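Long-range contacts in capsular polysaccharide export system protein KpsC (Thermosulfurimonas dismutans, PDB 6MGD), which transfers Kdo, probably from CMP-Kdo, in a beta-2,7 linkage, probably building the glycolipid anchor of bacterial capsules: residues Phe4-Phe9 and Pro22-Asn27; Ile44-Trp49 and Lys62-Tyr67; Arg15-Phe20 and Ile87-Asp92. All coordinates share one frame; numbering follows the deposited sequence.

Interaction 1: residues Phe4-Phe9 and Pro22-Asn27; sequences FYTYKF and PTVKGN
Thr6 and Asn27 meet through polar side-chain atoms at the end of two parallel strands. The hydroxyl OG1 of Thr6 donates to OD1 of Asn27 at 2.6 Å. The amide N of Phe9 gives the same oxygen a second bond, 3.2 Å from N to OD1 of Asn27. Both donors lie in the amide carbonyl plane on lone pairs, with C=O...donor angles of 119° and 121°. CG of Asn27 is anti to its backbone N (chi1 -172°), which carries it towards Thr6.

The strands are parallel, but the register slips by one residue at Lys25-Gly26, an irregularity of the bulge kind. Lys25 N reaches Phe4 O, and Thr6 N reaches Gly26 O, each at 3.1 Å.

Apolar contacts are few. CG2 of Thr6 meets CG1 of Val24 at 4.0 Å, the two side chains crossing at about a right angle. CE1 of Tyr5 lies 4.0 Å from CB of Lys25. Ile14 of helix 11-20 touches both Thr6 and Asn27, within the beta-alpha-beta unit of strand 4-7, helix 11-20 and strand 24-28.

An alanine in place of Asn27 would probably leave the Thr6 hydroxyl and the Phe9 amide without their shared acceptor and let the turn after strand 4-7 shift. One side-chain carbonyl of strand 24-28 holds Thr6 of strand 4-7 and the backbone of the turn after it, adding to a pairing that continues to Leu28.

Interaction 2: residues Ile44-Trp49 and Lys62-Tyr67; sequences IRLLVW and KSVEVY
Arg45 and Glu65 lie side by side and point the same way, though their first torsions differ. CG of Arg45 is anti to its carbonyl carbon (chi1 -69°), while CG of Glu65 is anti to its backbone N (chi1 -174°). Both chains then run extended. OE1 of Glu65 ends over one face of the guanidinium, 3.5 Å from NE of Arg45. The carboxylate and guanidinium planes are 42° apart. No N-H points at the oxygen, which makes this a salt bridge of charges alone. OE1 also lies close to the aliphatic CG of Arg45.

On the same face of the sheet, CD2 of Leu47 reaches CB of Tyr67 at 3.6 Å. The two side chains cross obliquely. The Tyr67 ring also meets Phe4 edge-to-face, and Leu47 touches Phe21.

The two strands are neighbours in the six-stranded mixed sheet built mostly from the N-terminal part of the chain, joined through helix 52-56 as a beta-alpha-beta unit. Such alternation is consistent with the Rossmann-like domains of the GT-B clan to which the family belongs. Five backbone bonds hold the parallel pair. Leu46 is central to them: its N donates to Glu65 O at 2.8 Å, and its O receives Tyr67 N at 2.9 Å. The latter bond is nearly straight. Val48 N to Tyr67 O continues the pattern.

The other face is apolar. CG1 of Ile44 packs against CG1 of Val64 at 4.0 Å, both side chains pointing the same way. Farther along, CG1 of Val48 meets CG1 of Val66 at 3.8 Å. Helix 31-41 packs on the Ile44 and Val64 end of this face: Cys38 touches Val64, and Val34 and Leu37 touch Ile44.

Interaction 3: residues Arg15-Phe20 and Ile87-Asp92; sequences RIIKRF and ISLVAD
Phe20 lays one face of its ring over the side chain of Leu89. CB of Leu89 sits over the ring centre, 3.5 Å from the centroid and 10° off the normal. This is a CH-pi contact. CD2 of Leu89 extends the overlap to the root of the ring, 3.6 Å from CG of Phe20. The ring is therefore met by two carbons of the same leucine. At the ring's edge, in its plane, lies the carbonyl O of Ile87, 4.0 Å from CE2 of Phe20.

Ile17, one helical turn earlier, supplies the second hydrophobic contact. Its CD1 touches CD2 of Leu89 at 3.7 Å and lies 4.1 Å from CD1 of Leu89. The chi2 of Ile17, -52°, places this CD1 against the leucine. The two side chains cross at about a right angle. Leu89 is thus met by both Phe20 and Ile17.

The next shell fixes the strand and the helix side chains. Leu89 pairs by backbone with Met299, and its side chain also touches Met299. OG of Ser88 bonds to the carbonyl of the same Met299. Val301 packs on Phe20, while Phe9 and Leu69 pack on Ile17.

The contact is buried and apolar between the two segments. The axis of helix segment 15-20 passes 9.7 Å from that of strand 88-92, their directions 81° apart. Here helix segment 15-20 packs across a sheet whose strand 88-92 runs antiparallel to its neighbours. Helix 31-41 lies on the opposite face of that sheet. The result is a three-layer alpha/beta/alpha arrangement, consistent with the Rossmann-like domains of GT-B glycosyltransferases.

From the N terminus, strand 4-7 leads into helix 11-20 and then strand 24-28, where interaction 1 closes the first beta-alpha-beta loop. Interaction 2 comes next in series, closing the loop from strand 44-49 through helix 52-56 to strand 64-71. Interaction 3 opens inside the first loop, at segment 15-20, and closes at 87-92. It therefore crosses interaction 1 and encloses interaction 2. Strands 4-7 and 44-49 are neighbours, joined by backbone contacts of Tyr5 with Arg45 and Leu47. Strand 64-71 lies next to 88-92. All three contacts thus reach one mixed sheet, and Ile17 of the helix also packs on Leu47 and Phe9.

Interaction 1: residues Phe4-Phe9 and Pro22-Asn27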
loop_
_atom_site.group_PDB
_atom_site.type_symbol
_atom_site.label_atom_id
_atom_site.label_comp_id
_atom_site.label_asym_id
_atom_site.label_seq_id
_atom_site.Cartn_x
_atom_site.Cartn_y
_atom_site.Cartn_z
ATOM N N PHE A 4 -1.176 -13.511 -21.291
ATOM C CA PHE A 4 -1.376 -12.191 -20.713
ATOM C C PHE A 4 -0.985 -11.096 -21.696
ATOM O O PHE A 4 -0.090 -11.267 -22.528
ATOM C CB PHE A 4 -0.580 -12.020 -19.416
ATOM C CG PHE A 4 -1.224 -12.661 -18.225
ATOM C CD1 PHE A 4 -1.016 -14.002 -17.947
ATOM C CD2 PHE A 4 -2.039 -11.925 -17.383
ATOM C CE1 PHE A 4 -1.610 -14.595 -16.849
ATOM C CE2 PHE A 4 -2.635 -12.511 -16.285
ATOM C CZ PHE A 4 -2.421 -13.848 -16.017
ATOM N N TYR A 5 -1.673 -9.963 -21.576
ATOM C CA TYR A 5 -1.386 -8.767 -22.350
ATOM C C TYR A 5 -1.281 -7.579 -21.406
ATOM O O TYR A 5 -1.936 -7.539 -20.362
ATOM C CB TYR A 5 -2.470 -8.502 -23.405
ATOM C CG TYR A 5 -2.531 -9.556 -24.483
ATOM C CD1 TYR A 5 -1.767 -9.439 -25.634
ATOM C CD2 TYR A 5 -3.347 -10.672 -24.345
ATOM C CE1 TYR A 5 -1.814 -10.400 -26.624
ATOM C CE2 TYR A 5 -3.401 -11.641 -25.329
ATOM C CZ TYR A 5 -2.631 -11.499 -26.467
ATOM O OH TYR A 5 -2.678 -12.459 -27.451
ATOM N N THR A 6 -0.446 -6.616 -21.780
ATOM C CA THR A 6 -0.255 -5.405 -20.996
ATOM C C THR A 6 -0.972 -4.230 -21.650
ATOM O O THR A 6 -1.139 -4.179 -22.872
ATOM C CB THR A 6 1.233 -5.080 -20.831
ATOM O OG1 THR A 6 1.845 -4.964 -22.121
ATOM C CG2 THR A 6 1.932 -6.175 -20.034
ATOM N N TYR A 7 -1.391 -3.278 -20.819
ATOM C CA TYR A 7 -2.144 -2.111 -21.268
ATOM C C TYR A 7 -1.323 -0.859 -20.992
ATOM O O TYR A 7 -1.206 -0.429 -19.838
ATOM C CB TYR A 7 -3.505 -2.043 -20.577
ATOM C CG TYR A 7 -4.412 -0.953 -21.101
ATOM C CD1 TYR A 7 -4.604 0.222 -20.388
ATOM C CD2 TYR A 7 -5.078 -1.102 -22.312
ATOM C CE1 TYR A 7 -5.431 1.217 -20.862
ATOM C CE2 TYR A 7 -5.908 -0.113 -22.798
ATOM C CZ TYR A 7 -6.083 1.045 -22.069
ATOM O OH TYR A 7 -6.912 2.036 -22.547
ATOM N N LYS A 8 -0.752 -0.283 -22.052
ATOM C CA LYS A 8 -0.060 1.005 -21.987
ATOM C C LYS A 8 1.087 0.975 -20.979
ATOM O O LYS A 8 1.233 1.868 -20.141
ATOM C CB LYS A 8 -1.041 2.137 -21.671
ATOM C CG LYS A 8 -2.109 2.342 -22.733
ATOM C CD LYS A 8 -3.105 3.413 -22.322
ATOM C CE LYS A 8 -4.163 3.627 -23.396
ATOM N NZ LYS A 8 -5.231 4.555 -22.937
ATOM N N PHE A 9 1.905 -0.069 -21.064
ATOM C CA PHE A 9 3.110 -0.190 -20.257
ATOM C C PHE A 9 4.312 0.335 -21.030
ATOM O O PHE A 9 4.396 0.201 -22.253
ATOM C CB PHE A 9 3.370 -1.644 -19.853
ATOM C CG PHE A 9 2.537 -2.122 -18.694
ATOM C CD1 PHE A 9 1.431 -1.405 -18.265
ATOM C CD2 PHE A 9 2.874 -3.290 -18.025
ATOM C CE1 PHE A 9 0.672 -1.849 -17.198
ATOM C CE2 PHE A 9 2.121 -3.737 -16.958
ATOM C CZ PHE A 9 1.017 -3.016 -16.543
ATOM N N PRO A 22 5.835 -14.511 -17.092
ATOM C CA PRO A 22 6.704 -14.854 -18.229
ATOM C C PRO A 22 5.953 -15.069 -19.532
ATOM O O PRO A 22 6.600 -15.166 -20.584
ATOM C CB PRO A 22 7.388 -16.148 -17.767
ATOM C CG PRO A 22 6.420 -16.754 -16.808
ATOM C CD PRO A 22 5.763 -15.597 -16.100
ATOM N N THR A 23 4.623 -15.142 -19.502
ATOM C CA THR A 23 3.820 -15.374 -20.695
ATOM C C THR A 23 3.241 -14.087 -21.272
ATOM O O THR A 23 2.280 -14.142 -22.046
ATOM C CB THR A 23 2.695 -16.364 -20.393
ATOM O OG1 THR A 23 1.803 -15.795 -19.426
ATOM C CG2 THR A 23 3.264 -17.669 -19.847
ATOM N N VAL A 24 3.793 -12.929 -20.900
ATOM C CA VAL A 24 3.365 -11.676 -21.509
ATOM C C VAL A 24 3.664 -11.724 -23.000
ATOM O O VAL A 24 4.769 -12.095 -23.418
ATOM C CB VAL A 24 4.050 -10.482 -20.827
ATOM C CG1 VAL A 24 3.866 -9.216 -21.651
ATOM C CG2 VAL A 24 3.489 -10.283 -19.432
ATOM N N LYS A 25 2.676 -11.355 -23.812
ATOM C CA LYS A 25 2.754 -11.532 -25.257
ATOM C C LYS A 25 2.801 -10.232 -26.040
ATOM O O LYS A 25 3.562 -10.130 -27.004
ATOM C CB LYS A 25 1.569 -12.368 -25.742
ATOM C CG LYS A 25 1.631 -13.810 -25.296
ATOM C CD LYS A 25 2.772 -14.554 -25.973
ATOM C CE LYS A 25 3.861 -14.931 -24.981
ATOM N NZ LYS A 25 5.039 -15.535 -25.663
ATOM N N GLY A 26 2.004 -9.239 -25.668
ATOM C CA GLY A 26 1.964 -8.006 -26.428
ATOM C C GLY A 26 1.437 -6.869 -25.589
ATOM O O GLY A 26 0.813 -7.077 -24.544
ATOM N N ASN A 27 1.695 -5.656 -26.063
ATOM C CA ASN A 27 1.312 -4.437 -25.361
ATOM C C ASN A 27 0.213 -3.739 -26.155
ATOM O O ASN A 27 0.452 -3.256 -27.267
ATOM C CB ASN A 27 2.521 -3.526 -25.160
ATOM C CG ASN A 27 2.217 -2.346 -24.263
ATOM O OD1 ASN A 27 1.977 -2.509 -23.066
ATOM N ND2 ASN A 27 2.231 -1.149 -24.833
#

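Interaction 2: residues Ile44-Trp49 and Lys62-Tyr67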
loop_
_atom_site.group_PDB
_atom_site.type_symbol
_atom_site.label_atom_id
_atom_site.label_comp_id
_atom_site.label_asym_id
_atom_site.label_seq_id
_atom_site.Cartn_x
_atom_site.Cartn_y
_atom_site.Cartn_z
ATOM N N ILE A 44 -9.436 -12.395 -23.204
ATOM C CA ILE A 44 -8.048 -11.992 -23.029
ATOM C C ILE A 44 -7.800 -11.664 -21.563
ATOM O O ILE A 44 -8.717 -11.333 -20.807
ATOM C CB ILE A 44 -7.666 -10.780 -23.910
ATOM C CG1 ILE A 44 -8.416 -9.528 -23.452
ATOM C CG2 ILE A 44 -7.940 -11.065 -25.382
ATOM C CD1 ILE A 44 -7.957 -8.264 -24.134
ATOM N N ARG A 45 -6.533 -11.760 -21.170
ATOM C CA ARG A 45 -6.069 -11.343 -19.851
ATOM C C ARG A 45 -5.268 -10.059 -20.030
ATOM O O ARG A 45 -4.192 -10.073 -20.638
ATOM C CB ARG A 45 -5.223 -12.428 -19.190
ATOM C CG ARG A 45 -5.990 -13.668 -18.771
ATOM C CD ARG A 45 -5.036 -14.730 -18.248
ATOM N NE ARG A 45 -5.706 -15.718 -17.408
ATOM C CZ ARG A 45 -6.171 -16.884 -17.845
ATOM N NH1 ARG A 45 -6.764 -17.717 -17.001
ATOM N NH2 ARG A 45 -6.044 -17.218 -19.124
ATOM N N LEU A 46 -5.791 -8.956 -19.505
ATOM C CA LEU A 46 -5.158 -7.652 -19.642
ATOM C C LEU A 46 -4.461 -7.274 -18.340
ATOM O O LEU A 46 -5.048 -7.392 -17.259
ATOM C CB LEU A 46 -6.187 -6.586 -20.018
ATOM C CG LEU A 46 -5.625 -5.217 -20.406
ATOM C CD1 LEU A 46 -4.771 -5.333 -21.662
ATOM C CD2 LEU A 46 -6.747 -4.206 -20.602
ATOM N N LEU A 47 -3.213 -6.827 -18.448
ATOM C CA LEU A 47 -2.461 -6.307 -17.314
ATOM C C LEU A 47 -2.509 -4.785 -17.358
ATOM O O LEU A 47 -1.998 -4.169 -18.300
ATOM C CB LEU A 47 -1.016 -6.806 -17.335
ATOM C CG LEU A 47 -0.832 -8.312 -17.142
ATOM C CD1 LEU A 47 0.637 -8.707 -17.224
ATOM C CD2 LEU A 47 -1.433 -8.749 -15.816
ATOM N N VAL A 48 -3.134 -4.185 -16.352
ATOM C CA VAL A 48 -3.238 -2.736 -16.250
ATOM C C VAL A 48 -2.562 -2.302 -14.957
ATOM O O VAL A 48 -2.458 -3.073 -13.996
ATOM C CB VAL A 48 -4.708 -2.255 -16.306
ATOM C CG1 VAL A 48 -5.387 -2.410 -14.956
ATOM C CG2 VAL A 48 -4.788 -0.816 -16.790
ATOM N N TRP A 49 -2.085 -1.061 -14.942
ATOM C CA TRP A 49 -1.326 -0.535 -13.816
ATOM C C TRP A 49 -2.203 0.392 -12.985
ATOM O O TRP A 49 -2.666 1.425 -13.481
ATOM C CB TRP A 49 -0.079 0.208 -14.290
ATOM C CG TRP A 49 0.760 0.682 -13.149
ATOM C CD1 TRP A 49 0.739 1.916 -12.574
ATOM C CD2 TRP A 49 1.730 -0.084 -12.425
ATOM N NE1 TRP A 49 1.645 1.974 -11.543
ATOM C CE2 TRP A 49 2.266 0.757 -11.430
ATOM C CE3 TRP A 49 2.202 -1.397 -12.526
ATOM C CZ2 TRP A 49 3.251 0.329 -10.542
ATOM C CZ3 TRP A 49 3.178 -1.819 -11.642
ATOM C CH2 TRP A 49 3.691 -0.959 -10.664
ATOM N N LYS A 62 -17.096 -8.372 -19.852
ATOM C CA LYS A 62 -16.648 -9.354 -18.870
ATOM C C LYS A 62 -15.644 -10.354 -19.434
ATOM O O LYS A 62 -14.986 -11.049 -18.651
ATOM C CB LYS A 62 -17.848 -10.099 -18.280
ATOM C CG LYS A 62 -17.593 -10.652 -16.883
ATOM C CD LYS A 62 -18.880 -11.039 -16.171
ATOM C CE LYS A 62 -19.182 -12.521 -16.320
ATOM N NZ LYS A 62 -20.302 -12.936 -15.432
ATOM N N SER A 63 -15.501 -10.445 -20.757
ATOM C CA SER A 63 -14.517 -11.346 -21.342
ATOM C C SER A 63 -13.098 -10.792 -21.285
ATOM O O SER A 63 -12.150 -11.537 -21.553
ATOM C CB SER A 63 -14.888 -11.669 -22.792
ATOM O OG SER A 63 -16.084 -12.426 -22.858
ATOM N N VAL A 64 -12.926 -9.517 -20.946
ATOM C CA VAL A 64 -11.604 -8.930 -20.755
ATOM C C VAL A 64 -11.279 -9.045 -19.269
ATOM O O VAL A 64 -11.727 -8.235 -18.456
ATOM C CB VAL A 64 -11.546 -7.480 -21.239
ATOM C CG1 VAL A 64 -10.156 -6.904 -21.020
ATOM C CG2 VAL A 64 -11.935 -7.392 -22.704
ATOM N N GLU A 65 -10.503 -10.067 -18.910
ATOM C CA GLU A 65 -10.100 -10.268 -17.525
ATOM C C GLU A 65 -9.000 -9.274 -17.176
ATOM O O GLU A 65 -7.915 -9.304 -17.768
ATOM C CB GLU A 65 -9.627 -11.703 -17.308
ATOM C CG GLU A 65 -9.322 -12.042 -15.857
ATOM C CD GLU A 65 -8.928 -13.495 -15.668
ATOM O OE1 GLU A 65 -8.719 -14.193 -16.685
ATOM O OE2 GLU A 65 -8.829 -13.940 -14.505
ATOM N N VAL A 66 -9.279 -8.394 -16.220
ATOM C CA VAL A 66 -8.385 -7.293 -15.879
ATOM C C VAL A 66 -7.636 -7.634 -14.599
ATOM O O VAL A 66 -8.246 -7.990 -13.583
ATOM C CB VAL A 66 -9.160 -5.974 -15.726
ATOM C CG1 VAL A 66 -8.244 -4.877 -15.202
ATOM C CG2 VAL A 66 -9.783 -5.569 -17.054
ATOM N N TYR A 67 -6.312 -7.530 -14.653
ATOM C CA TYR A 67 -5.455 -7.582 -13.476
ATOM C C TYR A 67 -4.890 -6.189 -13.246
ATOM O O TYR A 67 -4.278 -5.608 -14.149
ATOM C CB TYR A 67 -4.326 -8.597 -13.654
ATOM C CG TYR A 67 -4.774 -10.037 -13.631
ATOM C CD1 TYR A 67 -5.320 -10.636 -14.759
ATOM C CD2 TYR A 67 -4.637 -10.805 -12.483
ATOM C CE1 TYR A 67 -5.726 -11.958 -14.741
ATOM C CE2 TYR A 67 -5.038 -12.127 -12.454
ATOM C CZ TYR A 67 -5.582 -12.699 -13.586
ATOM O OH TYR A 67 -5.982 -14.014 -13.561
#

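Interaction 3: residues Arg15-Phe20 and Ile87-Asp92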
loop_
_atom_site.group_PDB
_atom_site.type_symbol
_atom_site.label_atom_id
_atom_site.label_comp_id
_atom_site.label_asym_id
_atom_site.label_seq_id
_atom_site.Cartn_x
_atom_site.Cartn_y
_atom_site.Cartn_z
ATOM N N ARG A 15 9.448 -5.429 -19.255
ATOM C CA ARG A 15 10.487 -6.377 -18.862
ATOM C C ARG A 15 10.391 -6.724 -17.381
ATOM O O ARG A 15 10.584 -7.882 -16.993
ATOM C CB ARG A 15 11.866 -5.805 -19.188
ATOM C CG ARG A 15 12.086 -5.523 -20.661
ATOM C CD ARG A 15 13.514 -5.090 -20.919
ATOM N NE ARG A 15 14.467 -6.099 -20.475
ATOM C CZ ARG A 15 15.779 -5.902 -20.391
ATOM N NH1 ARG A 15 16.295 -4.726 -20.719
ATOM N NH2 ARG A 15 16.573 -6.878 -19.976
ATOM N N ILE A 16 10.090 -5.733 -16.538
ATOM C CA ILE A 16 9.910 -5.992 -15.112
ATOM C C ILE A 16 8.721 -6.917 -14.884
ATOM O O ILE A 16 8.799 -7.878 -14.109
ATOM C CB ILE A 16 9.741 -4.668 -14.345
ATOM C CG1 ILE A 16 11.037 -3.861 -14.381
ATOM C CG2 ILE A 16 9.295 -4.933 -12.912
ATOM C CD1 ILE A 16 11.007 -2.641 -13.494
ATOM N N ILE A 17 7.600 -6.633 -15.548
ATOM C CA ILE A 17 6.401 -7.447 -15.367
ATOM C C ILE A 17 6.646 -8.871 -15.848
ATOM O O ILE A 17 6.145 -9.836 -15.258
ATOM C CB ILE A 17 5.208 -6.794 -16.089
ATOM C CG1 ILE A 17 4.853 -5.467 -15.419
ATOM C CG2 ILE A 17 4.011 -7.723 -16.094
ATOM C CD1 ILE A 17 4.649 -5.573 -13.929
ATOM N N LYS A 18 7.438 -9.026 -16.910
ATOM C CA LYS A 18 7.706 -10.350 -17.455
ATOM C C LYS A 18 8.430 -11.249 -16.460
ATOM O O LYS A 18 8.374 -12.475 -16.598
ATOM C CB LYS A 18 8.508 -10.221 -18.749
ATOM C CG LYS A 18 8.407 -11.432 -19.661
ATOM C CD LYS A 18 8.888 -11.100 -21.064
ATOM C CE LYS A 18 8.112 -9.927 -21.647
ATOM N NZ LYS A 18 8.541 -9.604 -23.038
ATOM N N ARG A 19 9.103 -10.671 -15.462
ATOM C CA ARG A 19 9.679 -11.484 -14.395
ATOM C C ARG A 19 8.592 -12.223 -13.626
ATOM O O ARG A 19 8.775 -13.380 -13.229
ATOM C CB ARG A 19 10.498 -10.607 -13.447
ATOM C CG ARG A 19 11.653 -9.879 -14.110
ATOM C CD ARG A 19 12.300 -8.882 -13.163
ATOM N NE ARG A 19 12.544 -9.458 -11.842
ATOM C CZ ARG A 19 13.581 -10.232 -11.539
ATOM N NH1 ARG A 19 13.714 -10.708 -10.310
ATOM N NH2 ARG A 19 14.482 -10.537 -12.465
ATOM N N PHE A 20 7.450 -11.569 -13.408
ATOM C CA PHE A 20 6.338 -12.173 -12.686
ATOM C C PHE A 20 5.355 -12.873 -13.610
ATOM O O PHE A 20 4.740 -13.869 -13.210
ATOM C CB PHE A 20 5.609 -11.107 -11.863
ATOM C CG PHE A 20 6.490 -10.405 -10.871
ATOM C CD1 PHE A 20 7.292 -9.346 -11.261
ATOM C CD2 PHE A 20 6.519 -10.807 -9.546
ATOM C CE1 PHE A 20 8.111 -8.703 -10.351
ATOM C CE2 PHE A 20 7.335 -10.168 -8.629
ATOM C CZ PHE A 20 8.132 -9.114 -9.033
ATOM N N ILE A 87 11.265 -6.604 -5.987
ATOM C CA ILE A 87 11.237 -7.996 -5.558
ATOM C C ILE A 87 9.810 -8.475 -5.323
ATOM O O ILE A 87 9.558 -9.688 -5.346
ATOM C CB ILE A 87 12.093 -8.196 -4.293
ATOM C CG1 ILE A 87 12.454 -9.671 -4.113
ATOM C CG2 ILE A 87 11.366 -7.673 -3.061
ATOM C CD1 ILE A 87 13.466 -9.926 -3.019
ATOM N N SER A 88 8.867 -7.557 -5.121
ATOM C CA SER A 88 7.474 -7.893 -4.874
ATOM C C SER A 88 6.587 -7.172 -5.877
ATOM O O SER A 88 6.848 -6.019 -6.236
ATOM C CB SER A 88 7.058 -7.519 -3.448
ATOM O OG SER A 88 5.762 -8.009 -3.151
ATOM N N LEU A 89 5.541 -7.858 -6.327
ATOM C CA LEU A 89 4.556 -7.281 -7.228
ATOM C C LEU A 89 3.166 -7.673 -6.753
ATOM O O LEU A 89 2.962 -8.785 -6.256
ATOM C CB LEU A 89 4.767 -7.748 -8.675
ATOM C CG LEU A 89 3.868 -7.102 -9.730
ATOM C CD1 LEU A 89 4.178 -5.620 -9.859
ATOM C CD2 LEU A 89 4.012 -7.806 -11.069
ATOM N N VAL A 90 2.216 -6.753 -6.901
ATOM C CA VAL A 90 0.822 -6.975 -6.535
ATOM C C VAL A 90 0.013 -7.154 -7.813
ATOM O O VAL A 90 0.059 -6.301 -8.708
ATOM C CB VAL A 90 0.272 -5.811 -5.692
ATOM C CG1 VAL A 90 -1.242 -5.767 -5.770
ATOM C CG2 VAL A 90 0.738 -5.938 -4.243
ATOM N N ALA A 91 -0.722 -8.261 -7.900
ATOM C CA ALA A 91 -1.569 -8.564 -9.054
ATOM C C ALA A 91 -2.970 -8.856 -8.534
ATOM O O ALA A 91 -3.237 -9.947 -8.023
ATOM C CB ALA A 91 -1.020 -9.738 -9.857
ATOM N N ASP A 92 -3.863 -7.879 -8.667
ATOM C CA ASP A 92 -5.213 -7.973 -8.127
ATOM C C ASP A 92 -6.203 -8.185 -9.265
ATOM O O ASP A 92 -6.346 -7.302 -10.125
ATOM C CB ASP A 92 -5.548 -6.702 -7.340
ATOM C CG ASP A 92 -6.807 -6.836 -6.495
ATOM O OD1 ASP A 92 -7.817 -7.384 -6.988
ATOM O OD2 ASP A 92 -6.785 -6.380 -5.331
#